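Side-chain contact in response regulator aspartate phosphatase H (Bacillus subtilis, PDB 3Q15), which dephosphorylates the sporulation phosphotransferase Spo0F and also acts on the competence regulator ComA, keeping competence and sporulation apart in time: residues S184-A189 with D218-I223. Residues are numbered along the deposited sequence; the frame is centred on the assembly and turned at random.
Sequences SLFVIA and DRFIAI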
loop_
_atom_site.group_PDB
_atom_site.type_symbol
_atom_site.label_atom_id
_atom_site.label_comp_id
_atom_site.label_asym_id
_atom_site.label_seq_id
_atom_site.Cartn_x
_atom_site.Cartn_y
_atom_site.Cartn_z
ATOM N N SER A 184 -14.905 -11.493 3.723
ATOM C CA SER A 184 -14.133 -10.917 2.625
ATOM C C SER A 184 -15.009 -10.023 1.757
ATOM O O SER A 184 -14.559 -8.988 1.262
ATOM C CB SER A 184 -13.478 -12.010 1.781
ATOM O OG SER A 184 -12.485 -12.694 2.526
ATOM N N LEU A 185 -16.261 -10.426 1.580
ATOM C CA LEU A 185 -17.216 -9.623 0.831
ATOM C C LEU A 185 -17.511 -8.320 1.563
ATOM O O LEU A 185 -17.599 -7.259 0.943
ATOM C CB LEU A 185 -18.505 -10.414 0.583
ATOM C CG LEU A 185 -18.342 -11.639 -0.325
ATOM C CD1 LEU A 185 -19.582 -12.527 -0.301
ATOM C CD2 LEU A 185 -18.014 -11.211 -1.749
ATOM N N PHE A 186 -17.666 -8.402 2.883
ATOM C CA PHE A 186 -17.862 -7.203 3.699
ATOM C C PHE A 186 -16.686 -6.240 3.556
ATOM O O PHE A 186 -16.874 -5.027 3.444
ATOM C CB PHE A 186 -18.072 -7.560 5.175
ATOM C CG PHE A 186 -19.398 -8.207 5.460
ATOM C CD1 PHE A 186 -20.399 -8.218 4.500
ATOM C CD2 PHE A 186 -19.646 -8.800 6.686
ATOM C CE1 PHE A 186 -21.623 -8.814 4.755
ATOM C CE2 PHE A 186 -20.869 -9.396 6.948
ATOM C CZ PHE A 186 -21.858 -9.401 5.979
ATOM N N VAL A 187 -15.473 -6.784 3.561
ATOM C CA VAL A 187 -14.278 -5.961 3.420
ATOM C C VAL A 187 -14.251 -5.268 2.061
ATOM O O VAL A 187 -13.951 -4.079 1.967
ATOM C CB VAL A 187 -12.996 -6.779 3.624
ATOM C CG1 VAL A 187 -11.773 -5.938 3.283
ATOM C CG2 VAL A 187 -12.920 -7.279 5.060
ATOM N N ILE A 188 -14.581 -6.011 1.011
ATOM C CA ILE A 188 -14.626 -5.444 -0.331
ATOM C C ILE A 188 -15.653 -4.315 -0.418
ATOM O O ILE A 188 -15.374 -3.248 -0.966
ATOM C CB ILE A 188 -14.945 -6.523 -1.377
ATOM C CG1 ILE A 188 -13.851 -7.590 -1.383
ATOM C CG2 ILE A 188 -15.091 -5.906 -2.758
ATOM C CD1 ILE A 188 -14.168 -8.787 -2.278
ATOM N N ALA A 189 -16.844 -4.556 0.124
ATOM C CA ALA A 189 -17.880 -3.531 0.165
ATOM C C ALA A 189 -17.405 -2.313 0.950
ATOM O O ALA A 189 -17.546 -1.179 0.495
ATOM C CB ALA A 189 -19.150 -4.089 0.778
ATOM N N ASP A 218 -27.582 -17.009 11.188
ATOM C CA ASP A 218 -28.459 -15.883 11.500
ATOM C C ASP A 218 -27.705 -14.570 11.707
ATOM O O ASP A 218 -28.107 -13.528 11.185
ATOM C CB ASP A 218 -29.314 -16.194 12.728
ATOM C CG ASP A 218 -30.237 -17.375 12.506
ATOM O OD1 ASP A 218 -30.380 -18.197 13.435
ATOM O OD2 ASP A 218 -30.820 -17.480 11.404
ATOM N N ARG A 219 -26.618 -14.612 12.468
ATOM C CA ARG A 219 -25.858 -13.395 12.718
ATOM C C ARG A 219 -25.449 -12.734 11.405
ATOM O O ARG A 219 -25.665 -11.538 11.215
ATOM C CB ARG A 219 -24.631 -13.670 13.590
ATOM C CG ARG A 219 -23.724 -12.456 13.762
ATOM C CD ARG A 219 -22.746 -12.647 14.910
ATOM N NE ARG A 219 -23.443 -12.776 16.186
ATOM C CZ ARG A 219 -23.785 -11.751 16.960
ATOM N NH1 ARG A 219 -23.489 -10.510 16.593
ATOM N NH2 ARG A 219 -24.421 -11.967 18.103
ATOM N N PHE A 220 -24.873 -13.515 10.497
ATOM C CA PHE A 220 -24.407 -12.973 9.224
ATOM C C PHE A 220 -25.546 -12.628 8.270
ATOM O O PHE A 220 -25.367 -11.842 7.341
ATOM C CB PHE A 220 -23.406 -13.916 8.560
ATOM C CG PHE A 220 -22.039 -13.863 9.170
ATOM C CD1 PHE A 220 -21.260 -12.723 9.053
ATOM C CD2 PHE A 220 -21.533 -14.950 9.865
ATOM C CE1 PHE A 220 -19.999 -12.668 9.620
ATOM C CE2 PHE A 220 -20.274 -14.902 10.431
ATOM C CZ PHE A 220 -19.505 -13.761 10.310
ATOM N N ILE A 221 -26.713 -13.218 8.500
ATOM C CA ILE A 221 -27.904 -12.838 7.754
ATOM C C ILE A 221 -28.342 -11.447 8.200
ATOM O O ILE A 221 -28.630 -10.578 7.378
ATOM C CB ILE A 221 -29.060 -13.843 7.958
ATOM C CG1 ILE A 221 -28.720 -15.187 7.313
ATOM C CG2 ILE A 221 -30.349 -13.297 7.368
ATOM C CD1 ILE A 221 -29.798 -16.241 7.480
ATOM N N ALA A 222 -28.376 -11.245 9.512
ATOM C CA ALA A 222 -28.734 -9.953 10.080
ATOM C C ALA A 222 -27.725 -8.877 9.692
ATOM O O ALA A 222 -28.101 -7.767 9.312
ATOM C CB ALA A 222 -28.838 -10.060 11.591
ATOM N N ILE A 223 -26.441 -9.207 9.790
ATOM C CA ILE A 223 -25.388 -8.250 9.467
ATOM C C ILE A 223 -25.407 -7.882 7.989
ATOM O O ILE A 223 -25.265 -6.712 7.634
ATOM C CB ILE A 223 -23.990 -8.782 9.845
ATOM C CG1 ILE A 223 -23.880 -8.964 11.360
ATOM C CG2 ILE A 223 -22.913 -7.829 9.356
ATOM C CD1 ILE A 223 -22.583 -9.606 11.811
#
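F186 reaches across from helix 178-194 and puts the outer end of its ring against I223 and F220 of helix 218-235. The tightest touch is made by the ring atom CE2 of F186, which lies 3.5 Å from CG2 of I223. The neighbouring CZ of F186 meets the same methyl, CG2 of I223, at 3.9 Å. The two side chains run at about a right angle, and the methyl comes at the phenyl ring obliquely. F220 adds a looser contact, with its CD1 4.0 Å from CE2 of F186. This atom of F186 approaches F220 at the ring edge, near the plane of that ring. The contact is between apolar side chains, and no hydrogen bond joins the two segments.

The bond from CA to CB of F186 is directed at the other helix. In I223 the CG1 branch takes the place anti to the carbonyl carbon (chi1 -64°), and CG2, anti to the backbone N, is the branch that meets the ring. F220 does not set out toward F186, but its ring comes round so that the CD1 edge meets it.

The backbones stay well apart, with CA of F186 and CA of I223 9.5 Å from each other. The phenylalanine side chain spans this gap. It also touches A208 on the intervening helix 198-214, and S224 and N227 further along helix 218-235. I223 packs on L259 as well. N217 OD1 accepts a hydrogen bond from F220 N at the start of its helix.

Only 124 Å² is buried, and all three touching residues remain partly exposed. The contact joins helix 178-194, mostly within predicted TPR 3, to helix 218-235, mostly within predicted TPR 4, as in the stacked helical hairpins of a tetratricopeptide repeat domain.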